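Local coordinates for hypothetical protein (Aquifex aeolicus, PDB 2HEK), which binds GDP and a zinc ion and, as an HD-domain protein, may act as a dGTPase, although its function has not been established, at residues V15-A18 against G19-L22; F26-Q29 against R30-Y33; F52-S55 against L56-H60; E73-L76 against V77-G81; G159-R162 against M163-R167. One frame throughout, in Å; residues are numbered along the deposited sequence.

Contact 1. Residues V15-A18 against G19-L22; sequences VGEA and GLRL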
# COMPACT_ATOMS: atom_id res chain seq x y z
N VAL A 15 14.76 -14.59 -13.72
CA VAL A 15 15.95 -15.40 -13.57
C VAL A 15 16.45 -15.92 -14.94
O VAL A 15 15.66 -16.45 -15.73
CB VAL A 15 15.66 -16.62 -12.65
CG1 VAL A 15 16.94 -17.42 -12.39
CG2 VAL A 15 15.06 -16.14 -11.29
N GLY A 16 17.76 -15.81 -15.19
CA GLY A 16 18.41 -16.32 -16.40
C GLY A 16 18.70 -17.80 -16.35
O GLY A 16 18.35 -18.49 -15.40
N GLU A 17 19.36 -18.32 -17.38
CA GLU A 17 19.47 -19.77 -17.49
C GLU A 17 20.35 -20.40 -16.42
O GLU A 17 20.07 -21.51 -15.96
CB GLU A 17 19.99 -20.18 -18.88
CG GLU A 17 20.40 -21.66 -19.00
CD GLU A 17 19.23 -22.66 -19.07
OE1 GLU A 17 18.47 -22.83 -18.07
OE2 GLU A 17 19.11 -23.33 -20.12
N ALA A 18 21.44 -19.74 -16.03
CA ALA A 18 22.30 -20.35 -15.02
C ALA A 18 21.54 -20.49 -13.70
O ALA A 18 21.57 -21.55 -13.05
CB ALA A 18 23.62 -19.55 -14.84
N GLY A 19 20.80 -19.44 -13.32
CA GLY A 19 20.01 -19.48 -12.10
C GLY A 19 18.93 -20.54 -12.12
O GLY A 19 18.74 -21.25 -11.12
N LEU A 20 18.22 -20.67 -13.25
CA LEU A 20 17.18 -21.71 -13.38
C LEU A 20 17.72 -23.13 -13.19
O LEU A 20 17.07 -23.96 -12.54
CB LEU A 20 16.51 -21.63 -14.75
CG LEU A 20 15.26 -22.49 -14.94
CD1 LEU A 20 14.10 -21.94 -14.12
CD2 LEU A 20 14.88 -22.56 -16.42
N ARG A 21 18.89 -23.40 -13.76
CA ARG A 21 19.51 -24.73 -13.64
C ARG A 21 19.79 -25.03 -12.18
O ARG A 21 19.55 -26.16 -11.67
CB ARG A 21 20.80 -24.78 -14.47
CG ARG A 21 20.60 -24.83 -16.00
CD ARG A 21 21.96 -25.08 -16.75
NE ARG A 21 22.34 -23.98 -17.65
CZ ARG A 21 23.48 -23.28 -17.57
NH1 ARG A 21 24.39 -23.57 -16.64
NH2 ARG A 21 23.70 -22.29 -18.44
N LEU A 22 20.26 -24.00 -11.48
CA LEU A 22 20.50 -24.12 -10.03
C LEU A 22 19.21 -24.26 -9.24
O LEU A 22 19.10 -25.10 -8.34
CB LEU A 22 21.32 -22.92 -9.55
CG LEU A 22 22.77 -22.85 -10.07
CD1 LEU A 22 23.31 -21.42 -9.92
CD2 LEU A 22 23.67 -23.87 -9.34

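Contact 2. Residues F26-Q29 against R30-Y33; sequences FPFQ and RLRY. With GDP (guanosine-5'-diphosphate), chain H.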
# COMPACT_ATOMS: atom_id res chain seq x y z
N PHE A 26 18.08 -30.52 -6.82
CA PHE A 26 17.55 -31.01 -5.57
C PHE A 26 18.00 -30.22 -4.32
O PHE A 26 17.20 -29.97 -3.44
CB PHE A 26 17.84 -32.52 -5.40
CG PHE A 26 17.55 -33.06 -4.03
CD1 PHE A 26 16.34 -33.72 -3.77
CD2 PHE A 26 18.48 -32.94 -3.00
CE1 PHE A 26 16.07 -34.24 -2.49
CE2 PHE A 26 18.21 -33.44 -1.71
CZ PHE A 26 17.01 -34.08 -1.46
N PRO A 27 19.30 -29.87 -4.20
CA PRO A 27 19.67 -29.09 -2.99
C PRO A 27 18.98 -27.71 -2.89
O PRO A 27 18.73 -27.21 -1.79
CB PRO A 27 21.18 -28.92 -3.12
CG PRO A 27 21.61 -30.09 -4.03
CD PRO A 27 20.49 -30.17 -5.03
N PHE A 28 18.67 -27.09 -4.03
CA PHE A 28 17.93 -25.84 -3.99
C PHE A 28 16.44 -26.10 -3.71
O PHE A 28 15.82 -25.39 -2.90
CB PHE A 28 18.13 -24.99 -5.26
CG PHE A 28 17.67 -23.56 -5.11
CD1 PHE A 28 18.57 -22.56 -4.73
CD2 PHE A 28 16.34 -23.22 -5.35
CE1 PHE A 28 18.14 -21.24 -4.56
CE2 PHE A 28 15.91 -21.87 -5.22
CZ PHE A 28 16.81 -20.90 -4.82
N GLN A 29 15.88 -27.13 -4.31
CA GLN A 29 14.45 -27.42 -4.07
C GLN A 29 14.17 -27.77 -2.59
O GLN A 29 13.10 -27.46 -2.06
CB GLN A 29 13.93 -28.53 -5.00
CG GLN A 29 13.87 -28.11 -6.44
CD GLN A 29 12.69 -27.18 -6.74
OE1 GLN A 29 11.62 -27.35 -6.18
NE2 GLN A 29 12.88 -26.22 -7.63
N ARG A 30 15.14 -28.40 -1.92
CA ARG A 30 15.08 -28.64 -0.48
C ARG A 30 14.66 -27.38 0.31
O ARG A 30 13.97 -27.44 1.36
CB ARG A 30 16.49 -29.09 0.00
CG ARG A 30 16.60 -29.26 1.52
CD ARG A 30 18.03 -29.66 1.99
NE ARG A 30 18.06 -29.45 3.42
CZ ARG A 30 18.43 -28.30 4.01
NH1 ARG A 30 18.89 -27.28 3.30
NH2 ARG A 30 18.37 -28.20 5.32
N LEU A 31 15.11 -26.22 -0.16
CA LEU A 31 14.86 -25.01 0.60
C LEU A 31 13.36 -24.69 0.67
O LEU A 31 12.94 -24.02 1.58
CB LEU A 31 15.64 -23.84 0.01
CG LEU A 31 17.18 -23.96 0.05
CD1 LEU A 31 17.75 -22.74 -0.61
CD2 LEU A 31 17.72 -24.12 1.47
N ARG A 32 12.56 -25.21 -0.28
CA ARG A 32 11.07 -25.07 -0.25
C ARG A 32 10.50 -25.74 0.99
O ARG A 32 9.36 -25.54 1.29
CB ARG A 32 10.43 -25.81 -1.43
CG ARG A 32 10.38 -25.05 -2.69
CD ARG A 32 9.58 -25.70 -3.74
NE ARG A 32 8.87 -24.61 -4.40
CZ ARG A 32 8.96 -24.35 -5.67
NH1 ARG A 32 9.66 -25.15 -6.47
NH2 ARG A 32 8.30 -23.31 -6.15
N TYR A 33 11.27 -26.59 1.67
CA TYR A 33 10.74 -27.40 2.80
C TYR A 33 11.36 -26.98 4.14
O TYR A 33 11.34 -27.72 5.14
CB TYR A 33 10.83 -28.91 2.46
CG TYR A 33 10.17 -29.15 1.10
CD1 TYR A 33 8.77 -29.12 0.97
CD2 TYR A 33 10.93 -29.32 -0.05
CE1 TYR A 33 8.14 -29.29 -0.26
CE2 TYR A 33 10.29 -29.47 -1.33
CZ TYR A 33 8.89 -29.45 -1.41
OH TYR A 33 8.22 -29.57 -2.64
PB GDP H . 6.19 -23.85 -18.57
O1B GDP H . 4.80 -23.24 -18.55
O2B GDP H . 6.51 -24.28 -19.99
O3B GDP H . 7.21 -22.81 -18.14
O3A GDP H . 6.24 -25.15 -17.59
PA GDP H . 6.85 -25.11 -16.08
O1A GDP H . 8.30 -24.66 -16.09
O2A GDP H . 6.72 -26.43 -15.36
O5' GDP H . 5.91 -24.00 -15.38
C5' GDP H . 6.12 -23.58 -14.03
C4' GDP H . 6.15 -22.06 -14.01
O4' GDP H . 6.02 -21.66 -12.65
C3' GDP H . 7.47 -21.49 -14.53
O3' GDP H . 7.31 -20.79 -15.78
C2' GDP H . 7.97 -20.57 -13.44
O2' GDP H . 7.70 -19.21 -13.78
C1' GDP H . 7.17 -20.94 -12.19
N9 GDP H . 7.94 -21.77 -11.21
C8 GDP H . 7.72 -21.78 -9.87
N7 GDP H . 8.57 -22.62 -9.21
C5 GDP H . 9.38 -23.17 -10.15
C6 GDP H . 10.50 -24.13 -10.16
O6 GDP H . 10.90 -24.66 -9.11
N1 GDP H . 11.07 -24.43 -11.33
C2 GDP H . 10.66 -23.91 -12.51
N2 GDP H . 11.28 -24.27 -13.66
N3 GDP H . 9.63 -23.02 -12.58
C4 GDP H . 8.96 -22.61 -11.46
O HOH W 1 20.21 -27.49 0.48
O HOH W 2 9.84 -29.47 -4.85

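Contact 3. Residues F52-S55 against L56-H60; sequences FEHS and LGVYH. With ZN (zinc ion), chain D.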
# COMPACT_ATOMS: atom_id res chain seq x y z
N PHE A 52 13.47 -20.95 0.12
CA PHE A 52 13.39 -20.98 -1.37
C PHE A 52 13.02 -19.61 -1.89
O PHE A 52 13.75 -19.01 -2.70
CB PHE A 52 12.39 -22.04 -1.82
CG PHE A 52 12.27 -22.20 -3.33
CD1 PHE A 52 13.00 -23.19 -3.99
CD2 PHE A 52 11.37 -21.43 -4.06
CE1 PHE A 52 12.87 -23.38 -5.37
CE2 PHE A 52 11.24 -21.57 -5.45
CZ PHE A 52 12.02 -22.57 -6.13
N GLU A 53 11.90 -19.06 -1.43
CA GLU A 53 11.51 -17.74 -1.93
C GLU A 53 12.47 -16.66 -1.50
O GLU A 53 12.72 -15.71 -2.26
CB GLU A 53 10.09 -17.35 -1.47
CG GLU A 53 9.00 -18.38 -1.82
CD GLU A 53 8.76 -19.39 -0.69
OE1 GLU A 53 8.21 -19.00 0.38
OE2 GLU A 53 9.11 -20.57 -0.91
N HIS A 54 12.94 -16.74 -0.25
CA HIS A 54 13.97 -15.81 0.25
C HIS A 54 15.21 -15.80 -0.69
O HIS A 54 15.70 -14.74 -1.08
CB HIS A 54 14.39 -16.18 1.69
CG HIS A 54 15.58 -15.41 2.18
ND1 HIS A 54 15.62 -14.02 2.17
CD2 HIS A 54 16.76 -15.82 2.71
CE1 HIS A 54 16.79 -13.62 2.65
NE2 HIS A 54 17.49 -14.70 2.99
N SER A 55 15.69 -16.98 -1.08
CA SER A 55 16.87 -17.07 -1.98
C SER A 55 16.64 -16.41 -3.34
O SER A 55 17.54 -15.75 -3.86
CB SER A 55 17.32 -18.53 -2.17
OG SER A 55 17.70 -19.08 -0.92
N LEU A 56 15.43 -16.55 -3.90
CA LEU A 56 15.05 -15.87 -5.16
C LEU A 56 15.04 -14.38 -4.95
O LEU A 56 15.47 -13.61 -5.80
CB LEU A 56 13.64 -16.32 -5.63
CG LEU A 56 13.42 -17.78 -6.08
CD1 LEU A 56 12.05 -18.00 -6.71
CD2 LEU A 56 14.47 -18.12 -7.09
N GLY A 57 14.56 -13.96 -3.79
CA GLY A 57 14.53 -12.54 -3.42
C GLY A 57 15.93 -11.97 -3.25
O GLY A 57 16.22 -10.86 -3.70
N VAL A 58 16.82 -12.74 -2.62
CA VAL A 58 18.24 -12.29 -2.50
C VAL A 58 18.90 -12.11 -3.89
O VAL A 58 19.55 -11.08 -4.18
CB VAL A 58 19.06 -13.23 -1.61
CG1 VAL A 58 20.53 -12.76 -1.55
CG2 VAL A 58 18.48 -13.26 -0.18
N TYR A 59 18.72 -13.11 -4.76
CA TYR A 59 19.14 -13.01 -6.15
C TYR A 59 18.61 -11.71 -6.80
O TYR A 59 19.35 -10.99 -7.42
CB TYR A 59 18.65 -14.22 -6.92
CG TYR A 59 18.83 -14.20 -8.43
CD1 TYR A 59 17.88 -13.59 -9.27
CD2 TYR A 59 19.93 -14.85 -9.02
CE1 TYR A 59 18.05 -13.59 -10.70
CE2 TYR A 59 20.10 -14.87 -10.42
CZ TYR A 59 19.16 -14.25 -11.25
OH TYR A 59 19.37 -14.28 -12.62
N HIS A 60 17.32 -11.42 -6.64
CA HIS A 60 16.71 -10.22 -7.24
C HIS A 60 17.26 -8.91 -6.64
O HIS A 60 17.59 -7.95 -7.37
CB HIS A 60 15.19 -10.31 -7.02
CG HIS A 60 14.46 -9.08 -7.43
ND1 HIS A 60 14.23 -8.75 -8.74
CD2 HIS A 60 13.92 -8.07 -6.69
CE1 HIS A 60 13.57 -7.60 -8.80
NE2 HIS A 60 13.37 -7.18 -7.57
ZN ZN D . 19.43 -15.46 3.89
O HOH W 3 20.27 -15.80 1.77

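Contact 4. Residues E73-L76 against V77-G81; sequences EKEL and VKLAG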
# COMPACT_ATOMS: atom_id res chain seq x y z
N GLU A 73 31.21 -7.79 -12.07
CA GLU A 73 30.96 -9.22 -11.92
C GLU A 73 29.55 -9.47 -11.41
O GLU A 73 29.37 -10.18 -10.42
CB GLU A 73 31.99 -9.82 -10.93
CG GLU A 73 33.49 -9.60 -11.31
CD GLU A 73 34.36 -10.56 -10.53
OE1 GLU A 73 34.29 -11.78 -10.79
OE2 GLU A 73 35.07 -10.11 -9.60
N LYS A 74 28.57 -8.87 -12.05
CA LYS A 74 27.17 -8.96 -11.60
C LYS A 74 26.65 -10.40 -11.54
O LYS A 74 26.08 -10.82 -10.53
CB LYS A 74 26.28 -8.07 -12.49
CG LYS A 74 24.75 -8.17 -12.18
CD LYS A 74 23.94 -7.08 -12.91
CE LYS A 74 24.07 -7.16 -14.43
NZ LYS A 74 23.00 -6.33 -15.09
N GLU A 75 26.85 -11.17 -12.60
CA GLU A 75 26.24 -12.51 -12.61
C GLU A 75 26.80 -13.36 -11.47
O GLU A 75 26.06 -14.10 -10.82
CB GLU A 75 26.40 -13.21 -13.96
CG GLU A 75 25.79 -14.65 -13.99
CD GLU A 75 24.25 -14.69 -13.86
OE1 GLU A 75 23.57 -13.61 -13.82
OE2 GLU A 75 23.72 -15.81 -13.82
N LEU A 76 28.08 -13.21 -11.20
CA LEU A 76 28.70 -14.09 -10.21
C LEU A 76 28.17 -13.76 -8.81
O LEU A 76 27.91 -14.67 -8.02
CB LEU A 76 30.24 -13.95 -10.24
CG LEU A 76 30.93 -14.81 -9.19
CD1 LEU A 76 30.83 -16.28 -9.62
CD2 LEU A 76 32.38 -14.38 -9.03
N VAL A 77 28.05 -12.46 -8.50
CA VAL A 77 27.58 -12.06 -7.18
C VAL A 77 26.09 -12.42 -7.05
O VAL A 77 25.66 -12.81 -5.98
CB VAL A 77 27.89 -10.58 -6.84
CG1 VAL A 77 27.13 -9.65 -7.70
CG2 VAL A 77 27.55 -10.25 -5.36
N LYS A 78 25.32 -12.34 -8.15
CA LYS A 78 23.90 -12.71 -8.12
C LYS A 78 23.80 -14.18 -7.78
O LYS A 78 22.96 -14.59 -6.94
CB LYS A 78 23.20 -12.46 -9.46
CG LYS A 78 22.84 -10.97 -9.71
CD LYS A 78 22.50 -10.74 -11.19
CE LYS A 78 21.41 -11.73 -11.72
NZ LYS A 78 21.16 -11.51 -13.21
N LEU A 79 24.66 -14.99 -8.39
CA LEU A 79 24.59 -16.42 -8.06
C LEU A 79 25.07 -16.66 -6.64
O LEU A 79 24.53 -17.53 -5.97
CB LEU A 79 25.34 -17.30 -9.10
CG LEU A 79 24.79 -17.26 -10.53
CD1 LEU A 79 25.60 -18.16 -11.53
CD2 LEU A 79 23.29 -17.61 -10.58
N ALA A 80 26.08 -15.92 -6.16
CA ALA A 80 26.49 -16.06 -4.77
C ALA A 80 25.29 -15.75 -3.84
O ALA A 80 25.11 -16.41 -2.81
CB ALA A 80 27.68 -15.11 -4.46
N GLY A 81 24.51 -14.72 -4.20
CA GLY A 81 23.28 -14.37 -3.44
C GLY A 81 22.29 -15.53 -3.49
O GLY A 81 21.79 -15.98 -2.46

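Contact 5. Residues G159-R162 against M163-R167; sequences GSDR and MDYLR. With ZN (zinc ion), chain D.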
# COMPACT_ATOMS: atom_id res chain seq x y z
N GLY A 159 23.30 -5.48 3.20
CA GLY A 159 23.40 -6.50 2.16
C GLY A 159 22.06 -6.96 1.63
O GLY A 159 21.01 -6.79 2.29
N SER A 160 22.07 -7.56 0.45
CA SER A 160 20.85 -8.08 -0.19
C SER A 160 20.17 -9.16 0.64
O SER A 160 18.93 -9.29 0.62
CB SER A 160 21.22 -8.64 -1.57
OG SER A 160 22.18 -9.68 -1.44
N ASP A 161 20.95 -9.93 1.38
CA ASP A 161 20.36 -10.96 2.27
C ASP A 161 19.42 -10.32 3.31
O ASP A 161 18.24 -10.67 3.36
CB ASP A 161 21.49 -11.75 2.95
CG ASP A 161 20.98 -12.90 3.77
OD1 ASP A 161 19.92 -13.47 3.47
OD2 ASP A 161 21.68 -13.28 4.71
N ARG A 162 19.92 -9.37 4.09
CA ARG A 162 19.13 -8.64 5.07
C ARG A 162 18.00 -7.85 4.45
O ARG A 162 16.91 -7.86 4.98
CB ARG A 162 19.97 -7.64 5.83
CG ARG A 162 20.75 -8.23 6.94
CD ARG A 162 21.43 -7.14 7.79
NE ARG A 162 22.04 -7.73 8.98
CZ ARG A 162 23.31 -8.08 9.09
NH1 ARG A 162 24.15 -7.89 8.07
NH2 ARG A 162 23.76 -8.62 10.23
N MET A 163 18.26 -7.16 3.35
CA MET A 163 17.23 -6.39 2.73
C MET A 163 16.05 -7.30 2.36
O MET A 163 14.89 -6.91 2.55
CB MET A 163 17.77 -5.68 1.49
CG MET A 163 18.48 -4.36 1.79
SD MET A 163 18.53 -3.28 0.34
CE MET A 163 19.91 -2.22 0.77
N ASP A 164 16.34 -8.49 1.88
CA ASP A 164 15.22 -9.34 1.53
C ASP A 164 14.54 -9.90 2.76
O ASP A 164 13.31 -9.86 2.86
CB ASP A 164 15.56 -10.51 0.61
CG ASP A 164 14.30 -11.29 0.23
OD1 ASP A 164 14.05 -12.36 0.84
OD2 ASP A 164 13.59 -10.85 -0.67
N TYR A 165 15.28 -10.48 3.73
CA TYR A 165 14.54 -11.11 4.81
C TYR A 165 13.81 -10.12 5.70
O TYR A 165 12.73 -10.44 6.20
CB TYR A 165 15.38 -12.15 5.58
CG TYR A 165 16.49 -11.71 6.50
CD1 TYR A 165 16.24 -10.85 7.56
CD2 TYR A 165 17.79 -12.15 6.28
CE1 TYR A 165 17.29 -10.45 8.39
CE2 TYR A 165 18.86 -11.75 7.09
CZ TYR A 165 18.60 -10.89 8.15
OH TYR A 165 19.63 -10.49 8.97
N LEU A 166 14.35 -8.92 5.91
CA LEU A 166 13.64 -7.96 6.77
C LEU A 166 12.29 -7.64 6.16
O LEU A 166 11.26 -7.68 6.85
CB LEU A 166 14.42 -6.66 7.00
CG LEU A 166 15.66 -6.78 7.89
CD1 LEU A 166 16.43 -5.43 7.82
CD2 LEU A 166 15.26 -7.15 9.36
N ARG A 167 12.28 -7.34 4.86
CA ARG A 167 11.02 -7.05 4.12
C ARG A 167 10.09 -8.26 4.02
O ARG A 167 8.86 -8.15 4.20
CB ARG A 167 11.34 -6.46 2.72
CG ARG A 167 10.11 -6.15 1.78
CD ARG A 167 10.44 -5.36 0.35
NE ARG A 167 9.17 -4.90 -0.20
CZ ARG A 167 9.09 -4.03 -1.17
NH1 ARG A 167 10.20 -3.52 -1.70
NH2 ARG A 167 7.90 -3.65 -1.60
ZN ZN D . 19.43 -15.46 3.89
O HOH W 4 19.50 -8.25 10.60
O HOH W 3 20.27 -15.80 1.77

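Contact 1. Residues V15-A18 against G19-L22
Val15 meets the first turn of helix 17-23 through one methyl: CG1 lies 3.7 Å from Gly19 CA and 3.6 Å from Leu20 N. With CG1 anti to the backbone N (chi1 -175°), this branch is the one turned onto the helix. The fit depends on Gly19 having no side chain, because a beta carbon modelled there would fall 2.6 Å from Val15 CG1, a clash. This is the tight, buried flank, and Leu20 and Leu22 share it; CG of Leu22 packs 3.5 Å from Ala18 O.

The chain passes here from strand 11-16 into helix 17-23, with Gly16 as N-cap. Its carbonyl opens the ladder of i to i+4 bonds, Leu20 N donating to Gly16 O at 3.1 Å and 165°, and the amides of Arg21 and Leu22 continue it to Glu17 O and Ala18 O. Leu20 also lines the pocket of a bound GDP.

The outer flank, with Glu17 exposed, is more polar. Glu17 and Arg21 cross at about a right angle, and what touches is the methylene of one against the head of the other, Glu17 CG to Arg21 NE at 3.3 Å. The charges do not close on each other, with OE1 of Glu17 4.1 Å from NE of Arg21 and the group planes 60° apart. Arg21 instead forms its salt bridge with Asp125, while Ala18 CA sits over one face of its guanidinium.

Contact 2. Residues F26-Q29 against R30-Y33
Gln29 and Arg32 run abreast and close on one atom of GDP, the guanine O6. Gln29 NE2 donates to O6 of GDP at 2.9 Å and Arg32 NH1 donates to the same O6 at 3.0 Å, so two bonds grip this carbonyl oxygen. Arg32 NH2 adds a nearly straight bond to GDP N7, 3.1 Å and 177°, and reads the adjacent acceptor of the base.

One step out, the two side chains hold each other. Arg32 NH1 reaches Gln29 OE1 at 3.0 Å, in the carbonyl plane and on a lone pair, with the oxygen close to the guanidinium plane. The amide and guanidinium planes nevertheless stand 45° apart. The bend of Gln29 at chi2 (-76°) brings its amide to Arg32, and a hydrogen bond from NE2 to Ile23 O helps orient it. A water bound to OE1 of Gln29 also contacts Tyr33 OH at 2.7 Å, and that hydroxyl is hydrogen-bonded to Tyr41 of the second subunit.

Farther out, the backbone fixes the spacing of the pair: Arg32 N donates to Gln29 O at 2.9 Å, an i to i+3 bond at the end of helix 26-29. Arg32 also makes a cation-pi contact with Phe52, while Leu31 CD1 lies over one face of the Phe28 ring, toward its rim, 4.2 Å from CD1 of Phe28. Asp24 and Lys3 also hydrogen-bond GDP in this guanine-nucleotide pocket beside the subunit interface.

Contact 3. Residues F52-S55 against L56-H60
Four successive i to i+4 bonds, from the amides of Leu56, Gly57, Val58 and Tyr59 to the carbonyls of Phe52, Glu53, His54 and Ser55, make this a regular length of helix 51-69; Val58 N to His54 O is the shortest at 2.8 Å.

On that frame His54 and Val58 form the principal side-chain pair. Val58 CG2 sits over one face of the imidazole, offset toward the rim, 3.7 Å from the centroid of the His54 ring and 28° off its normal, a CH-pi contact. The closest atoms are Val58 CG2 and His54 CE1 at 3.3 Å, so the methyl lies tight against the ring. CG of His54 is anti to the backbone N (chi1 171°), which carries the imidazole forward along the helix to this methyl. NE2 of His54 binds the zinc ion at 2.3 Å, and a water also occupies the metal shell. The other ring nitrogen, ND1, is hydrogen-bonded to Asp164, a second-shell carboxylate that helps fix the rotation of the imidazole. With one face against Val58 and both nitrogens engaged, the ring has little freedom to turn.

Toward the start of the segment, Phe52 CE2 meets Leu56 CD1 at 3.9 Å, the two side chains crossing obliquely. Ser55 OG turns back to bond Arg51 O within the helix.

Phe52 faces helix 26-29 and the GDP pocket, Leu56 reaches Ile23 of helix 17-23, and Val58 packs on helix 160-173, whose Asp161 shares the zinc with His54 and Asp85.

Contact 4. Residues E73-L76 against V77-G81
Lys78 runs alongside Lys74, the two aliphatic chains heading out together, before its tip swings over to Glu75. Its CB starts 3.5 Å from Lys74 O, beside the carbonyl oxygen that accepts the Lys78 amide at 2.9 Å. CG stays near the same oxygen. CD then packs on the neighbouring chain, 3.6 Å from Lys74 CG. The chain bends at chi3 (53°), and this kink turns CE toward Glu75 OE1, 3.6 Å away. NZ at the end forms a salt bridge with OE1 of Glu75 at 3.3 Å, weak as a hydrogen bond. The ammonium has a second carboxylate in Glu63 of helix 51-69, and a weak bond to the hydroxyl of Tyr59.

A methionine in place of Lys78 would probably leave both Glu75 and Glu63 without their shared positive mate.

The other carboxylate oxygen of Glu75 lies against a leucine, OE2 being 3.7 Å from Leu79 CD2, so the same side chain bridges a charge and an apolar branch. Val77 CG1 stands between its backbone N and carbonyl carbon (chi1 67°), pressed to 3.2 Å from Lys74 O.

Glu73 is the N-cap of helix 74-82 and pairs with Arg133 through its carboxylate. Within the HD domain the helix is wedged among its neighbours: Lys74 and Val77 pack on helix 51-69, Leu76 and Leu79 on helix 128-139, and Val77 and Ala80 on helix 145-155.

Contact 5. Residues G159-R162 against M163-R167
The Tyr165 ring lies over the backbone of Arg162, one face covered by CA of that residue in a CH-pi contact, 3.8 Å from the ring centroid and 15° off the normal. At its edge, in plane, is Asp161 OD2, and the carboxylate stands almost perpendicular to the ring, the planes 87° apart. The guanidinium of Arg162 is turned well out of the ring plane, with a water in plane at its edge; Arg162 NE donates to this water at 3.1 Å, and the water joins Tyr165 OH at 2.8 Å.

Arg162 and Tyr165 extend in company, and Arg162 CG comes within 3.2 Å of Tyr165 OH. Placing CG of Tyr165 between its backbone N and carbonyl carbon (chi1 72°) folds the ring back over the preceding turn. A serine at Tyr165 would probably uncover Arg162 CA, remove the apolar flank of the Asp161 carboxylate and leave the water without its phenol partner.

The helical ladder runs beneath, Tyr165 N donating to Asp161 O at 3.0 Å and Met163 N to the carbonyl of the N-cap Gly159, also at 3.0 Å. Beyond it, Arg162 NH1 reaches Gly156 O.

Asp161 OD1 binds the zinc ion at 2.1 Å, while Asp164 is held through OD2 by Tyr10 and Arg168. With Asp85 as a further ligand, Asp161 is consistent with the final aspartate of the H...HD...D signature of HD domains.

All five contacts are local and follow in series along the chain; each closes a turn, and none nests within or crosses another. Contact 1 starts helix 17-23 after the N-terminal hairpin, and contact 2 lies at the end of helix 26-29, both near the same guanine-nucleotide pocket. Contact 3 meets each of them and contact 4, so helix 51-69 joins the nucleotide side of the fold to the rest of the HD domain; contact 4 also touches contact 1 directly. Contact 5, reached much later in the sequence, returns to contact 3, their centres about 9 Å apart, and the two share the zinc ion and one water.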